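Local coordinates for conserved hypothetical protein (Agrobacterium tumefaciens, PDB 2FEX) that is of unknown function but belongs to the DJ-1/PfpI family of the glutaminase I clan, built on an alpha/beta fold and found here as a dimer, at residues L8-A13 against P41-G46; E31-T36 against T51-Y56; G111-V116 against P130-E135; D115-G120 against R143-G148. All blocks are in the same frame, centred on the assembly; numbering follows the deposited sequence.

Interaction 1. Residues L8-A13 against P41-G46; sequences LAQDFA and PVTSMG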
loop_
_atom_site.group_PDB
_atom_site.type_symbol
_atom_site.label_atom_id
_atom_site.label_comp_id
_atom_site.label_asym_id
_atom_site.label_seq_id
_atom_site.Cartn_x
_atom_site.Cartn_y
_atom_site.Cartn_z
ATOM N N LEU A 8 8.956 -6.136 -8.265
ATOM C CA LEU A 8 7.602 -6.713 -8.187
ATOM C C LEU A 8 7.576 -8.127 -8.730
ATOM O O LEU A 8 8.549 -8.624 -9.357
ATOM C CB LEU A 8 6.636 -5.846 -9.057
ATOM C CG LEU A 8 6.543 -4.352 -8.648
ATOM C CD1 LEU A 8 5.607 -3.579 -9.641
ATOM C CD2 LEU A 8 6.106 -4.141 -7.116
ATOM N N ALA A 9 6.438 -8.771 -8.512
ATOM C CA ALA A 9 6.207 -10.120 -9.046
ATOM C C ALA A 9 4.737 -10.323 -9.015
ATOM O O ALA A 9 3.974 -9.561 -8.346
ATOM C CB ALA A 9 6.922 -11.140 -8.159
ATOM N N GLN A 10 4.306 -11.376 -9.692
ATOM C CA GLN A 10 2.900 -11.778 -9.626
ATOM C C GLN A 10 2.507 -11.956 -8.158
ATOM O O GLN A 10 3.278 -12.544 -7.370
ATOM C CB GLN A 10 2.714 -13.086 -10.394
ATOM C CG GLN A 10 2.852 -12.893 -11.904
ATOM C CD GLN A 10 1.667 -12.159 -12.564
ATOM O OE1 GLN A 10 0.728 -11.685 -11.898
ATOM N NE2 GLN A 10 1.691 -12.131 -13.905
ATOM N N ASP A 11 1.326 -11.443 -7.806
ATOM C CA ASP A 11 0.760 -11.594 -6.453
ATOM C C ASP A 11 1.625 -10.879 -5.421
ATOM O O ASP A 11 1.652 -11.251 -4.257
ATOM C CB ASP A 11 0.614 -13.093 -6.089
ATOM C CG ASP A 11 -0.385 -13.794 -6.963
ATOM O OD1 ASP A 11 -1.482 -13.244 -7.163
ATOM O OD2 ASP A 11 -0.033 -14.867 -7.429
ATOM N N PHE A 12 2.261 -9.755 -5.809
ATOM C CA PHE A 12 3.010 -8.979 -4.785
ATOM C C PHE A 12 2.048 -8.361 -3.765
ATOM O O PHE A 12 0.863 -8.065 -4.085
ATOM C CB PHE A 12 3.933 -7.892 -5.393
ATOM C CG PHE A 12 3.217 -6.674 -5.959
ATOM C CD1 PHE A 12 3.038 -5.515 -5.133
ATOM C CD2 PHE A 12 2.828 -6.642 -7.323
ATOM C CE1 PHE A 12 2.425 -4.298 -5.685
ATOM C CE2 PHE A 12 2.232 -5.462 -7.878
ATOM C CZ PHE A 12 2.025 -4.320 -7.027
ATOM N N ALA A 13 2.567 -8.203 -2.534
ATOM C CA ALA A 13 1.752 -7.676 -1.427
ATOM C C ALA A 13 1.642 -6.145 -1.592
ATOM O O ALA A 13 2.602 -5.402 -1.382
ATOM C CB ALA A 13 2.424 -8.042 -0.068
ATOM N N PRO A 41 3.812 -7.159 -17.504
ATOM C CA PRO A 41 2.921 -6.802 -16.380
ATOM C C PRO A 41 2.757 -7.954 -15.380
ATOM O O PRO A 41 2.891 -9.163 -15.724
ATOM C CB PRO A 41 1.564 -6.494 -17.087
ATOM C CG PRO A 41 2.061 -5.895 -18.417
ATOM C CD PRO A 41 3.134 -6.943 -18.794
ATOM N N VAL A 42 2.420 -7.544 -14.159
ATOM C CA VAL A 42 1.999 -8.500 -13.140
ATOM C C VAL A 42 0.771 -7.969 -12.397
ATOM O O VAL A 42 0.482 -6.777 -12.441
ATOM C CB VAL A 42 3.125 -8.727 -12.096
ATOM C CG1 VAL A 42 4.331 -9.459 -12.797
ATOM C CG2 VAL A 42 3.548 -7.431 -11.387
ATOM N N THR A 43 0.094 -8.864 -11.682
ATOM C CA THR A 43 -1.150 -8.457 -10.948
ATOM C C THR A 43 -0.858 -8.558 -9.454
ATOM O O THR A 43 -0.411 -9.587 -8.980
ATOM C CB THR A 43 -2.275 -9.377 -11.294
ATOM O OG1 THR A 43 -2.504 -9.343 -12.721
ATOM C CG2 THR A 43 -3.539 -8.977 -10.575
ATOM N N SER A 44 -1.096 -7.497 -8.718
ATOM C CA SER A 44 -0.830 -7.541 -7.263
ATOM C C SER A 44 -1.858 -8.421 -6.552
ATOM O O SER A 44 -2.909 -8.852 -7.121
ATOM C CB SER A 44 -0.979 -6.146 -6.641
ATOM O OG SER A 44 -2.356 -5.707 -6.648
HETATM N N MSE A 45 -1.601 -8.681 -5.273
HETATM C CA MSE A 45 -2.605 -9.417 -4.482
HETATM C C MSE A 45 -3.967 -8.724 -4.536
HETATM O O MSE A 45 -5.002 -9.398 -4.502
HETATM C CB MSE A 45 -2.155 -9.546 -3.011
HETATM C CG MSE A 45 -1.195 -10.705 -2.851
HETATM SE SE MSE A 45 -0.383 -10.682 -1.050
HETATM C CE MSE A 45 -2.018 -11.203 0.010
ATOM N N GLY A 46 -3.939 -7.387 -4.548
ATOM C CA GLY A 46 -5.153 -6.554 -4.571
ATOM C C GLY A 46 -5.764 -6.368 -5.958
ATOM O O GLY A 46 -6.816 -5.694 -6.079
HETATM O O HOH W 1 -2.956 -11.568 -8.334
#
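Three direct hydrogen bonds tie Q10, D11 and F12 to T43 and M45. The D11 amide gives its proton to T43 O at 2.8 Å, and M45 N binds F12 O at the same length and almost straight (173°). The third bond uses a side chain: a bend at chi2 (-72°) folds CD of Q10 back over V42, and OE1 accepts from T43 N at 2.9 Å, with the donor well above the plane of the amide carbonyl. One water lies between the two segments, within hydrogen-bonding distance of D11 OD1 and S44 O.

Apolar contacts accompany these bonds. S44 lays CB over one face of the F12 ring, 3.7 Å from its centroid, a CH-pi contact displaced toward the rim; L8 CD2 sits over the centre of the opposite face. V42 CG2 meets L8 CB, each 4.2 Å from the other, while V42 CG1 packs against Q10 CG. The selenium of selenomethionine M45 rests 4.0 Å from A13 CB.

The type II turn A9-F12 thus docks on the short strand 42-43. S44 OG bonds to D14 and to the L48 amide. The turn belongs to the loop between strand 3-7 and helix 18-27; V50 of the paired strand 49-51 adds to the packing on L8 and F12, H34 and T36 of strand 31-36 lie against L8, and S26 and R25 of the second subunit bind M45 O.

Interaction 2. Residues E31-T36 against T51-Y56; sequences EIVHAT and TPDTSY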
loop_
_atom_site.group_PDB
_atom_site.type_symbol
_atom_site.label_atom_id
_atom_site.label_comp_id
_atom_site.label_asym_id
_atom_site.label_seq_id
_atom_site.Cartn_x
_atom_site.Cartn_y
_atom_site.Cartn_z
ATOM N N GLU A 31 13.927 8.650 -7.684
ATOM C CA GLU A 31 13.393 8.002 -8.880
ATOM C C GLU A 31 13.111 6.538 -8.538
ATOM O O GLU A 31 13.950 5.886 -7.939
ATOM C CB GLU A 31 14.394 8.052 -10.035
ATOM C CG GLU A 31 13.817 7.548 -11.352
ATOM C CD GLU A 31 14.865 7.421 -12.437
ATOM O OE1 GLU A 31 15.915 8.130 -12.349
ATOM O OE2 GLU A 31 14.633 6.599 -13.349
ATOM N N ILE A 32 11.931 6.066 -8.895
ATOM C CA ILE A 32 11.563 4.664 -8.598
ATOM C C ILE A 32 11.525 3.930 -9.910
ATOM O O ILE A 32 10.824 4.396 -10.872
ATOM C CB ILE A 32 10.163 4.572 -7.899
ATOM C CG1 ILE A 32 10.125 5.385 -6.609
ATOM C CG2 ILE A 32 9.803 3.125 -7.582
ATOM C CD1 ILE A 32 11.049 4.824 -5.518
ATOM N N VAL A 33 12.233 2.803 -9.955
ATOM C CA VAL A 33 12.189 1.901 -11.105
ATOM C C VAL A 33 11.458 0.630 -10.655
ATOM O O VAL A 33 11.944 -0.075 -9.796
ATOM C CB VAL A 33 13.621 1.517 -11.540
ATOM C CG1 VAL A 33 13.611 0.512 -12.724
ATOM C CG2 VAL A 33 14.413 2.823 -11.885
ATOM N N HIS A 34 10.327 0.319 -11.285
ATOM C CA HIS A 34 9.631 -0.912 -10.966
ATOM C C HIS A 34 10.040 -1.961 -12.007
ATOM O O HIS A 34 10.069 -1.670 -13.214
ATOM C CB HIS A 34 8.092 -0.728 -11.003
ATOM C CG HIS A 34 7.579 -0.067 -9.762
ATOM N ND1 HIS A 34 7.271 1.276 -9.739
ATOM C CD2 HIS A 34 7.328 -0.550 -8.522
ATOM C CE1 HIS A 34 6.873 1.600 -8.517
ATOM N NE2 HIS A 34 6.894 0.515 -7.755
ATOM N N ALA A 35 10.311 -3.151 -11.522
ATOM C CA ALA A 35 10.724 -4.278 -12.386
ATOM C C ALA A 35 9.933 -5.544 -12.087
ATOM O O ALA A 35 9.461 -5.734 -10.969
ATOM C CB ALA A 35 12.265 -4.532 -12.191
ATOM N N THR A 36 9.761 -6.412 -13.093
ATOM C CA THR A 36 9.187 -7.748 -12.882
ATOM C C THR A 36 10.221 -8.727 -13.489
ATOM O O THR A 36 11.097 -8.339 -14.290
ATOM C CB THR A 36 7.820 -7.905 -13.601
ATOM O OG1 THR A 36 8.039 -7.680 -15.045
ATOM C CG2 THR A 36 6.768 -6.898 -13.048
ATOM N N THR A 51 2.117 -2.388 -15.109
ATOM C CA THR A 51 3.129 -2.520 -16.177
ATOM C C THR A 51 4.407 -1.929 -15.559
ATOM O O THR A 51 4.469 -0.722 -15.243
ATOM C CB THR A 51 2.685 -1.690 -17.395
ATOM O OG1 THR A 51 1.541 -2.317 -17.969
ATOM C CG2 THR A 51 3.839 -1.656 -18.417
ATOM N N PRO A 52 5.464 -2.747 -15.415
ATOM C CA PRO A 52 6.698 -2.232 -14.833
ATOM C C PRO A 52 7.514 -1.394 -15.856
ATOM O O PRO A 52 7.193 -1.349 -17.075
ATOM C CB PRO A 52 7.480 -3.505 -14.511
ATOM C CG PRO A 52 7.150 -4.407 -15.691
ATOM C CD PRO A 52 5.617 -4.158 -15.862
ATOM N N ASP A 53 8.582 -0.773 -15.369
ATOM C CA ASP A 53 9.528 -0.105 -16.230
ATOM C C ASP A 53 10.474 -1.046 -16.968
ATOM O O ASP A 53 10.856 -0.771 -18.107
ATOM C CB ASP A 53 10.385 0.845 -15.382
ATOM C CG ASP A 53 9.529 1.895 -14.676
ATOM O OD1 ASP A 53 8.902 2.709 -15.429
ATOM O OD2 ASP A 53 9.453 1.882 -13.444
ATOM N N THR A 54 10.866 -2.142 -16.286
ATOM C CA THR A 54 11.922 -2.970 -16.837
ATOM C C THR A 54 11.869 -4.388 -16.261
ATOM O O THR A 54 10.896 -4.730 -15.538
ATOM C CB THR A 54 13.292 -2.248 -16.547
ATOM O OG1 THR A 54 14.295 -2.797 -17.397
ATOM C CG2 THR A 54 13.653 -2.391 -15.065
ATOM N N SER A 55 12.868 -5.208 -16.640
ATOM C CA SER A 55 12.941 -6.579 -16.145
ATOM C C SER A 55 14.059 -6.630 -15.090
ATOM O O SER A 55 14.969 -5.775 -15.029
ATOM C CB SER A 55 13.364 -7.532 -17.301
ATOM O OG SER A 55 14.610 -7.092 -17.872
ATOM N N TYR A 56 14.052 -7.715 -14.312
ATOM C CA TYR A 56 15.100 -7.913 -13.289
ATOM C C TYR A 56 16.491 -7.926 -13.951
ATOM O O TYR A 56 17.441 -7.372 -13.390
ATOM C CB TYR A 56 14.920 -9.253 -12.597
ATOM C CG TYR A 56 13.832 -9.326 -11.535
ATOM C CD1 TYR A 56 12.798 -8.373 -11.479
ATOM C CD2 TYR A 56 13.787 -10.451 -10.663
ATOM C CE1 TYR A 56 11.773 -8.510 -10.492
ATOM C CE2 TYR A 56 12.800 -10.610 -9.712
ATOM C CZ TYR A 56 11.783 -9.661 -9.633
ATOM O OH TYR A 56 10.802 -9.784 -8.700
HETATM O O HOH W 2 7.718 3.109 -11.773
#
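A35 and T36 pair in parallel with T54 and S55, strand 54-55 being one of the two outermost strands of the main sheet within this chain's alpha/beta fold. H34 O accepts from both D53 N and T54 N, T36 N binds T54 O at 3.2 Å, and Y56 N makes a weak bond to T36 O.

The D53 carboxylate accepts the H34 amide: chi1 (-60°) sets CG anti to the carbonyl carbon of D53, and OD2 takes H34 N on its anti lone pair at 2.8 Å, nearly straight. T36 and P52 cross at about a right angle, CG2 of the threonine 3.7 Å from the proline CG; T36 OG1 bonds to M40 O. On the face shared by A35 and T54, T54 CG2 touches V33 CG1 at 3.7 Å and A35 CB at 3.8 Å. Y56 brings its ring edge near A35 O, CD1 lying 3.3 Å from T36 C, and its hydroxyl reaches L8 O. Beside the H34 ring, in its plane, one water lies 2.8 Å from H34 ND1 and 2.7 Å from D53 OD2.

Interaction 3. Residues G111-V116 against P130-E135; sequences GVLNDV and PAYRGE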
loop_
_atom_site.group_PDB
_atom_site.type_symbol
_atom_site.label_atom_id
_atom_site.label_comp_id
_atom_site.label_asym_id
_atom_site.label_seq_id
_atom_site.Cartn_x
_atom_site.Cartn_y
_atom_site.Cartn_z
ATOM N N GLY A 111 21.722 -16.473 1.101
ATOM C CA GLY A 111 22.874 -16.404 2.015
ATOM C C GLY A 111 23.166 -15.012 2.580
ATOM O O GLY A 111 24.018 -14.883 3.491
ATOM N N VAL A 112 22.472 -13.973 2.078
ATOM C CA VAL A 112 22.794 -12.596 2.451
ATOM C C VAL A 112 22.484 -12.272 3.930
ATOM O O VAL A 112 22.945 -11.259 4.484
ATOM C CB VAL A 112 22.097 -11.601 1.489
ATOM C CG1 VAL A 112 20.586 -11.471 1.792
ATOM C CG2 VAL A 112 22.793 -10.275 1.519
ATOM N N LEU A 113 21.654 -13.113 4.565
ATOM C CA LEU A 113 21.343 -12.872 5.992
ATOM C C LEU A 113 22.290 -13.636 6.936
ATOM O O LEU A 113 22.076 -13.640 8.134
ATOM C CB LEU A 113 19.887 -13.242 6.305
ATOM C CG LEU A 113 18.858 -12.621 5.393
ATOM C CD1 LEU A 113 17.406 -12.981 5.828
ATOM C CD2 LEU A 113 19.075 -11.095 5.318
ATOM N N ASN A 114 23.302 -14.336 6.396
ATOM C CA ASN A 114 24.124 -15.223 7.264
ATOM C C ASN A 114 24.954 -14.482 8.326
ATOM O O ASN A 114 25.240 -15.046 9.398
ATOM C CB ASN A 114 25.067 -16.075 6.426
ATOM C CG ASN A 114 24.347 -17.165 5.608
ATOM O OD1 ASN A 114 23.113 -17.332 5.674
ATOM N ND2 ASN A 114 25.141 -17.894 4.767
ATOM N N ASP A 115 25.362 -13.257 7.977
ATOM C CA ASP A 115 26.377 -12.452 8.614
ATOM C C ASP A 115 25.864 -11.095 9.144
ATOM O O ASP A 115 26.668 -10.256 9.536
ATOM C CB ASP A 115 27.448 -12.172 7.535
ATOM C CG ASP A 115 26.873 -11.441 6.269
ATOM O OD1 ASP A 115 25.682 -11.644 5.804
ATOM O OD2 ASP A 115 27.661 -10.635 5.705
ATOM N N VAL A 116 24.559 -10.843 9.050
ATOM C CA VAL A 116 23.998 -9.561 9.468
ATOM C C VAL A 116 22.792 -9.767 10.345
ATOM O O VAL A 116 22.063 -10.762 10.193
ATOM C CB VAL A 116 23.590 -8.668 8.266
ATOM C CG1 VAL A 116 24.871 -8.264 7.484
ATOM C CG2 VAL A 116 22.567 -9.385 7.359
ATOM N N PRO A 130 17.259 -23.931 3.045
ATOM C CA PRO A 130 18.500 -24.566 3.539
ATOM C C PRO A 130 19.752 -23.707 3.497
ATOM O O PRO A 130 20.659 -23.883 4.311
ATOM C CB PRO A 130 18.684 -25.812 2.623
ATOM C CG PRO A 130 17.549 -25.858 1.775
ATOM C CD PRO A 130 16.627 -24.665 1.949
ATOM N N ALA A 131 19.799 -22.730 2.588
ATOM C CA ALA A 131 20.955 -21.832 2.522
ATOM C C ALA A 131 21.000 -20.805 3.651
ATOM O O ALA A 131 22.006 -20.119 3.803
ATOM C CB ALA A 131 21.038 -21.114 1.097
ATOM N N TYR A 132 19.893 -20.664 4.401
ATOM C CA TYR A 132 19.869 -19.660 5.465
ATOM C C TYR A 132 20.674 -20.179 6.640
ATOM O O TYR A 132 20.304 -21.168 7.256
ATOM C CB TYR A 132 18.433 -19.446 5.903
ATOM C CG TYR A 132 18.327 -18.609 7.140
ATOM C CD1 TYR A 132 18.592 -17.240 7.096
ATOM C CD2 TYR A 132 17.908 -19.192 8.351
ATOM C CE1 TYR A 132 18.464 -16.447 8.259
ATOM C CE2 TYR A 132 17.758 -18.432 9.532
ATOM C CZ TYR A 132 18.039 -17.055 9.481
ATOM O OH TYR A 132 17.864 -16.330 10.641
ATOM N N ARG A 133 21.798 -19.530 6.912
ATOM C CA ARG A 133 22.666 -19.908 8.034
ATOM C C ARG A 133 22.792 -18.773 9.053
ATOM O O ARG A 133 23.748 -18.753 9.877
ATOM C CB ARG A 133 24.049 -20.357 7.500
ATOM C CG ARG A 133 24.000 -21.485 6.424
ATOM C CD ARG A 133 23.379 -22.755 7.016
ATOM N NE ARG A 133 24.155 -23.179 8.186
ATOM C CZ ARG A 133 23.689 -23.865 9.238
ATOM N NH1 ARG A 133 22.414 -24.251 9.312
ATOM N NH2 ARG A 133 24.526 -24.178 10.224
ATOM N N GLY A 134 21.813 -17.866 9.047
ATOM C CA GLY A 134 21.848 -16.658 9.897
ATOM C C GLY A 134 21.099 -16.735 11.240
ATOM O O GLY A 134 20.892 -15.699 11.882
ATOM N N GLU A 135 20.670 -17.928 11.671
ATOM C CA GLU A 135 19.816 -18.024 12.864
ATOM C C GLU A 135 20.359 -17.243 14.070
ATOM O O GLU A 135 19.589 -16.636 14.802
ATOM C CB GLU A 135 19.582 -19.506 13.252
ATOM C CG GLU A 135 18.714 -19.660 14.472
ATOM C CD GLU A 135 18.331 -21.123 14.791
ATOM O OE1 GLU A 135 18.516 -22.011 13.909
ATOM O OE2 GLU A 135 17.821 -21.331 15.933
HETATM O O HOH W 3 24.365 -19.883 2.740
#
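N114 holds R133 through its side-chain carbonyl: OD1 accepts the R133 amide at 2.8 Å, N-H...O angle 159°, the donor standing 50° out of the amide plane. The N114 amide passes obliquely across R133, whose CB is 3.7 Å from OD1; the amide and guanidinium planes are 75° apart. The other end of the same amide, ND2, donates to a water at 2.9 Å, and that water donates in turn to A131 O. One side chain therefore holds the 130-135 loop at two points, directly at R133 and through water at A131.

L113 offers CB to the edge of the Y132 ring, 4.0 Å from CE1 and near the ring plane. Y132 has G134 N over the centre of one face, and its hydroxyl bonds to H118 NE2, while H126 meets the ring edge-to-face. L113 O also receives a CA-H...O contact from G134, which, without a side chain, brings its CA to 3.5 Å from that oxygen. The backbones are close there.

G111 leaves helix 102-109 with positive phi and opens a type I beta turn to N114, closed by N114 N bonding to G111 O. The arrangement is a type I turn just after a helix, whose last residue, N114, binds the backbone of the loop after helix 123-127.

Interaction 4. Residues D115-G120 against R143-G148; sequences DVAHTG and RAVSDG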
loop_
_atom_site.group_PDB
_atom_site.type_symbol
_atom_site.label_atom_id
_atom_site.label_comp_id
_atom_site.label_asym_id
_atom_site.label_seq_id
_atom_site.Cartn_x
_atom_site.Cartn_y
_atom_site.Cartn_z
ATOM N N ASP A 115 25.362 -13.257 7.977
ATOM C CA ASP A 115 26.377 -12.452 8.614
ATOM C C ASP A 115 25.864 -11.095 9.144
ATOM O O ASP A 115 26.668 -10.256 9.536
ATOM C CB ASP A 115 27.448 -12.172 7.535
ATOM C CG ASP A 115 26.873 -11.441 6.269
ATOM O OD1 ASP A 115 25.682 -11.644 5.804
ATOM O OD2 ASP A 115 27.661 -10.635 5.705
ATOM N N VAL A 116 24.559 -10.843 9.050
ATOM C CA VAL A 116 23.998 -9.561 9.468
ATOM C C VAL A 116 22.792 -9.767 10.345
ATOM O O VAL A 116 22.063 -10.762 10.193
ATOM C CB VAL A 116 23.590 -8.668 8.266
ATOM C CG1 VAL A 116 24.871 -8.264 7.484
ATOM C CG2 VAL A 116 22.567 -9.385 7.359
ATOM N N ALA A 117 22.550 -8.794 11.218
ATOM C CA ALA A 117 21.332 -8.791 12.027
ATOM C C ALA A 117 20.151 -8.613 11.060
ATOM O O ALA A 117 20.261 -7.881 10.059
ATOM C CB ALA A 117 21.371 -7.668 13.070
ATOM N N HIS A 118 19.045 -9.306 11.347
ATOM C CA HIS A 118 17.875 -9.275 10.428
ATOM C C HIS A 118 16.641 -9.788 11.169
ATOM O O HIS A 118 16.733 -10.253 12.304
ATOM C CB HIS A 118 18.134 -10.180 9.229
ATOM C CG HIS A 118 18.385 -11.617 9.619
ATOM N ND1 HIS A 118 19.645 -12.119 9.889
ATOM C CD2 HIS A 118 17.515 -12.628 9.845
ATOM C CE1 HIS A 118 19.538 -13.377 10.298
ATOM N NE2 HIS A 118 18.251 -13.708 10.294
ATOM N N THR A 119 15.482 -9.670 10.516
ATOM C CA THR A 119 14.272 -10.249 11.043
ATOM C C THR A 119 13.466 -10.771 9.829
ATOM O O THR A 119 14.021 -10.946 8.717
ATOM C CB THR A 119 13.476 -9.244 11.908
ATOM O OG1 THR A 119 12.411 -9.910 12.626
ATOM C CG2 THR A 119 12.931 -8.063 11.042
ATOM N N GLY A 120 12.210 -11.110 10.089
ATOM C CA GLY A 120 11.383 -11.748 9.032
ATOM C C GLY A 120 10.001 -11.945 9.617
ATOM O O GLY A 120 9.653 -11.420 10.726
ATOM N N ARG A 143 9.657 -4.500 14.705
ATOM C CA ARG A 143 10.081 -3.456 13.721
ATOM C C ARG A 143 11.171 -3.987 12.795
ATOM O O ARG A 143 11.928 -4.905 13.148
ATOM C CB ARG A 143 10.564 -2.182 14.415
ATOM C CG ARG A 143 9.410 -1.473 15.205
ATOM C CD ARG A 143 9.990 -0.293 15.915
ATOM N NE ARG A 143 8.981 0.289 16.782
ATOM C CZ ARG A 143 8.904 1.583 17.053
ATOM N NH1 ARG A 143 9.798 2.422 16.526
ATOM N NH2 ARG A 143 7.927 2.031 17.840
ATOM N N ALA A 144 11.277 -3.364 11.610
ATOM C CA ALA A 144 12.340 -3.690 10.644
ATOM C C ALA A 144 13.727 -3.614 11.263
ATOM O O ALA A 144 13.980 -2.806 12.219
ATOM C CB ALA A 144 12.298 -2.707 9.473
ATOM N N VAL A 145 14.632 -4.398 10.705
ATOM C CA VAL A 145 16.030 -4.388 11.115
ATOM C C VAL A 145 16.909 -3.935 9.940
ATOM O O VAL A 145 16.642 -4.266 8.756
ATOM C CB VAL A 145 16.425 -5.773 11.566
ATOM C CG1 VAL A 145 17.987 -5.906 11.804
ATOM C CG2 VAL A 145 15.682 -6.166 12.822
ATOM N N SER A 146 17.910 -3.126 10.272
ATOM C CA SER A 146 18.912 -2.703 9.285
ATOM C C SER A 146 20.316 -2.996 9.805
ATOM O O SER A 146 20.714 -2.488 10.892
ATOM C CB SER A 146 18.777 -1.211 9.018
ATOM O OG SER A 146 19.710 -0.831 8.020
ATOM N N ASP A 147 21.088 -3.729 9.022
ATOM C CA ASP A 147 22.467 -4.037 9.408
ATOM C C ASP A 147 23.259 -4.453 8.163
ATOM O O ASP A 147 22.766 -5.204 7.308
ATOM C CB ASP A 147 22.492 -5.186 10.415
ATOM C CG ASP A 147 23.868 -5.385 11.050
ATOM O OD1 ASP A 147 24.547 -4.365 11.378
ATOM O OD2 ASP A 147 24.293 -6.538 11.197
ATOM N N GLY A 148 24.501 -3.983 8.066
ATOM C CA GLY A 148 25.392 -4.415 6.997
ATOM C C GLY A 148 24.882 -4.165 5.585
ATOM O O GLY A 148 25.276 -4.883 4.668
#
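D147 points its side chain at the 115-120 backbone and takes the A117 amide on OD2. The bond is 2.9 Å long and close to straight (168°), and it meets the carboxylate on its anti side. CG of D147 is anti to its backbone N (chi1 -169°), which extends the carboxyl group toward A117; D147 CB also lies 3.8 Å from A117 CB. V116 likewise directs its side chain at the other segment. Its CG1 packs 3.9 Å from CA of G148, which has no side chain.

V145 presents its two methyls to different residues. CG1 leans on the A117 peptide, 3.5 Å from A117 O, and CG2 meets T119 CG2 at 3.8 Å, the two side chains crossing obliquely. In T119 it is the methyl that faces V145, while OG1 bonds to R139 O.

The two segments run in nearly opposite directions, 164° apart. Strand 145-147 is the outermost strand within this chain at one side of the main sheet, antiparallel to 150-153, and the 115-120 loop lies against it with a side-chain carboxylate as the bonded link.

H118 turns away from the strand. Its ND1 reaches back to V116 O at 2.8 Å, in the ring plane, and NE2 has a partner in Y132, so the imidazole is held at both nitrogens. The H126 ring also meets it, and T152 of strand 150-153 touches the H118 side chain.

How the interactions relate
Along the chain, interactions 1 and 2 interlock, their segments alternating, and both close before interactions 3 and 4 begin from a common stretch that includes D115 and V116. The first two have centres 13 Å apart and touch at L8, A35 and Y56; both also reach the second subunit. Interactions 3 and 4, with centres 11 Å apart, meet at H118 and Y132. The pairs are remote: interactions 2 and 4, centres 25 Å apart on opposite sides of the chain's centre, involve the two outermost strands of the same sheet, 54-55 and 145-147. Beside these edges, interaction 1 joins a loop to the short strand 42-43, and interaction 3 joins two loops.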